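Local coordinates for protein putative HTH-type transcriptional regulator PF0864 (Pyrococcus furiosus, PDB 2IA0) that probably binds specific DNA sequences as a dimeric transcriptional regulator of the AsnC family, at residues 81-86 and 118-123. Numbering follows the deposited sequence.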
ATOM      1  N   VAL A  81      -6.391  11.414 -10.041  1.00 10.54           N
ATOM      2  CA  VAL A  81      -6.306  10.830 -11.381  1.00 10.59           C
ATOM      3  C   VAL A  81      -6.173  11.907 -12.450  1.00 11.35           C
ATOM      4  O   VAL A  81      -7.063  12.727 -12.643  1.00 11.26           O
ATOM      5  CB  VAL A  81      -7.474   9.874 -11.696  1.00 10.93           C
ATOM      6  CG1 VAL A  81      -7.208   9.124 -13.037  1.00 10.35           C
ATOM      7  CG2 VAL A  81      -7.665   8.878 -10.541  1.00  7.92           C
ATOM      8  N   LEU A  82      -5.023  11.892 -13.118  1.00 11.94           N
ATOM      9  CA  LEU A  82      -4.672  12.839 -14.162  1.00 12.21           C
ATOM     10  C   LEU A  82      -4.773  12.155 -15.517  1.00 12.98           C
ATOM     11  O   LEU A  82      -4.302  11.040 -15.680  1.00 12.83           O
ATOM     12  CB  LEU A  82      -3.214  13.297 -13.970  1.00 11.79           C
ATOM     13  CG  LEU A  82      -2.810  13.913 -12.637  1.00 11.65           C
ATOM     14  CD1 LEU A  82      -1.386  14.398 -12.731  1.00 12.81           C
ATOM     15  CD2 LEU A  82      -3.739  15.052 -12.277  1.00 13.48           C
ATOM     16  N   GLU A  83      -5.352  12.832 -16.495  1.00 14.11           N
ATOM     17  CA  GLU A  83      -5.363  12.319 -17.861  1.00 15.90           C
ATOM     18  C   GLU A  83      -4.689  13.343 -18.768  1.00 16.57           C
ATOM     19  O   GLU A  83      -5.094  14.502 -18.812  1.00 16.65           O
ATOM     20  CB  GLU A  83      -6.802  12.053 -18.326  1.00 16.07           C
ATOM     21  CG  GLU A  83      -6.931  11.546 -19.765  1.00 17.35           C
ATOM     22  CD  GLU A  83      -8.380  11.462 -20.230  1.00 20.35           C
ATOM     23  OE1 GLU A  83      -9.261  12.105 -19.614  1.00 22.73           O
ATOM     24  OE2 GLU A  83      -8.651  10.760 -21.227  1.00 23.12           O
ATOM     25  N   VAL A  84      -3.663  12.907 -19.483  1.00 17.54           N
ATOM     26  CA  VAL A  84      -2.934  13.779 -20.404  1.00 19.11           C
ATOM     27  C   VAL A  84      -3.696  13.928 -21.715  1.00 20.04           C
ATOM     28  O   VAL A  84      -4.272  12.961 -22.215  1.00 20.09           O
ATOM     29  CB  VAL A  84      -1.474  13.300 -20.591  1.00 18.71           C
ATOM     30  CG1 VAL A  84      -0.780  14.110 -21.637  1.00 19.58           C
ATOM     31  CG2 VAL A  84      -0.713  13.457 -19.259  1.00 19.30           C
ATOM     32  N   GLY A  85      -3.755  15.161 -22.217  1.00 22.03           N
ATOM     33  CA  GLY A  85      -4.439  15.489 -23.477  1.00 24.15           C
ATOM     34  C   GLY A  85      -3.524  15.178 -24.644  1.00 26.19           C
ATOM     35  O   GLY A  85      -3.837  14.322 -25.494  1.00 26.87           O
ATOM     36  N   LYS A  86      -2.382  15.869 -24.681  1.00 27.55           N
ATOM     37  CA  LYS A  86      -1.320  15.578 -25.642  1.00 28.69           C
ATOM     38  C   LYS A  86       0.025  16.045 -25.102  1.00 29.58           C
ATOM     39  O   LYS A  86       0.327  17.245 -25.129  1.00 30.10           O
ATOM     40  CB  LYS A  86      -1.597  16.235 -27.006  1.00 28.84           C
ATOM     41  N   GLU A 118      -1.983   4.450 -21.534  1.00 14.68           N
ATOM     42  CA  GLU A 118      -0.961   5.264 -22.150  1.00 16.09           C
ATOM     43  C   GLU A 118      -0.994   6.689 -21.632  1.00 15.58           C
ATOM     44  O   GLU A 118       0.001   7.392 -21.790  1.00 15.69           O
ATOM     45  CB  GLU A 118      -1.121   5.270 -23.681  1.00 17.18           C
ATOM     46  CG  GLU A 118      -0.810   3.917 -24.363  1.00 22.27           C
ATOM     47  CD  GLU A 118      -1.078   3.943 -25.868  1.00 28.95           C
ATOM     48  OE1 GLU A 118      -1.511   5.014 -26.381  1.00 32.16           O
ATOM     49  OE2 GLU A 118      -0.872   2.893 -26.546  1.00 30.32           O
ATOM     50  N   ASP A 119      -2.114   7.109 -21.020  1.00 14.64           N
ATOM     51  CA  ASP A 119      -2.391   8.541 -20.813  1.00 14.21           C
ATOM     52  C   ASP A 119      -2.698   9.068 -19.410  1.00 13.37           C
ATOM     53  O   ASP A 119      -2.805  10.288 -19.248  1.00 10.94           O
ATOM     54  CB  ASP A 119      -3.433   9.093 -21.828  1.00 14.72           C
ATOM     55  CG  ASP A 119      -4.713   8.209 -21.967  1.00 17.13           C
ATOM     56  OD1 ASP A 119      -5.390   8.351 -23.012  1.00 19.96           O
ATOM     57  OD2 ASP A 119      -5.059   7.385 -21.082  1.00 17.08           O
ATOM     58  N   LYS A 120      -2.810   8.178 -18.408  1.00 13.77           N
ATOM     59  CA  LYS A 120      -3.174   8.590 -17.017  1.00 14.05           C
ATOM     60  C   LYS A 120      -2.117   8.377 -15.924  1.00 14.35           C
ATOM     61  O   LYS A 120      -1.325   7.442 -15.973  1.00 14.59           O
ATOM     62  CB  LYS A 120      -4.480   7.927 -16.572  1.00 13.75           C
ATOM     63  CG  LYS A 120      -5.587   8.060 -17.572  1.00 14.39           C
ATOM     64  CD  LYS A 120      -6.946   7.747 -16.982  1.00 17.24           C
ATOM     65  CE  LYS A 120      -7.942   7.555 -18.118  1.00 17.54           C
ATOM     66  NZ  LYS A 120      -7.245   6.754 -19.169  1.00 17.58           N
ATOM     67  N   ILE A 121      -2.130   9.254 -14.925  1.00 14.82           N
ATOM     68  CA  ILE A 121      -1.264   9.107 -13.749  1.00 14.66           C
ATOM     69  C   ILE A 121      -2.165   9.063 -12.548  1.00 14.46           C
ATOM     70  O   ILE A 121      -3.066   9.879 -12.417  1.00 14.22           O
ATOM     71  CB  ILE A 121      -0.249  10.248 -13.567  1.00 14.67           C
ATOM     72  CG1 ILE A 121       0.673  10.350 -14.770  1.00 14.79           C
ATOM     73  CG2 ILE A 121       0.610  10.063 -12.307  1.00 14.48           C
ATOM     74  CD1 ILE A 121       0.526  11.682 -15.481  1.00 17.14           C
ATOM     75  N   ILE A 122      -1.905   8.076 -11.697  1.00 14.43           N
ATOM     76  CA  ILE A 122      -2.619   7.837 -10.462  1.00 14.65           C
ATOM     77  C   ILE A 122      -1.645   8.142  -9.327  1.00 14.06           C
ATOM     78  O   ILE A 122      -0.529   7.642  -9.332  1.00 14.17           O
ATOM     79  CB  ILE A 122      -3.039   6.350 -10.443  1.00 15.43           C
ATOM     80  CG1 ILE A 122      -4.044   6.082 -11.572  1.00 16.81           C
ATOM     81  CG2 ILE A 122      -3.568   5.937  -9.097  1.00 14.86           C
ATOM     82  CD1 ILE A 122      -4.249   4.642 -11.836  1.00 21.63           C
ATOM     83  N   ALA A 123      -2.049   8.989  -8.389  1.00 13.19           N
ATOM     84  CA  ALA A 123      -1.227   9.309  -7.219  1.00 12.39           C
ATOM     85  C   ALA A 123      -1.998   9.240  -5.909  1.00 12.29           C
ATOM     86  O   ALA A 123      -3.169   9.573  -5.856  1.00 12.91           O
ATOM     87  CB  ALA A 123      -0.562  10.680  -7.351  1.00 11.52           C
TER
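Leu-82 and Ile-121 form the hydrogen-bonded pair in this antiparallel contact between the central strands 76-84 and 120-127 of the C-terminal alpha+beta domain. Leu-82 N gives a nearly straight bond to Ile-121 O (2.9 Å), in the carbonyl plane; the return bond, Ile-121 N to Leu-82 O, is more bent, its N-H...O angle 154°. Where the pairing ends, Val-84 N reaches Asp-119 O at 2.8 Å. The packed face carries Leu-82 and Ile-121, with Val-84 beside them at its end. Leu-82 and Ile-121 lie CB to CB at 4.3 Å, and CG2 of Val-84 approaches Ile-121 CD1. Helix 91-105 covers this face, Tyr-96 touching Val-84 and Ile-97 touching Ile-121, while Leu-147 meets Leu-82 and Val-84. The other face is buried at Val-81 and Ile-122 and becomes looser, polar and partly exposed toward Glu-83, Lys-120 and Asp-119. There the Lys-120 chain runs beside Glu-83 CB and obliquely across Val-81, its CD 4.2 Å from Val-81 CG1. A bend at chi4 (42°) turns NZ toward its neighbour Asp-119, whose OD2 it meets on the syn side, but 33° out of the carboxylate plane, in a 3.0 Å salt bridge. Phe-153 of the second subunit packs on Val-81, Lys-120 and Ile-122, at the dimer interface. Glu-83 OE1 is hydrogen-bonded to His-149 ND1, whereas Glu-83 OE2 stands 4.4 Å from Asp-119 OD1, a pair of like charges. An alanine at Lys-120 would probably leave the Asp-119 carboxylate without its salt-bridge mate and uncover part of Val-81 CG1. Lys-120 NZ, 4.7 Å from Glu-83 OE2 and too far for a salt bridge, probably still offsets part of the negative charge of both carboxylates on the face turned away from helix 91-105.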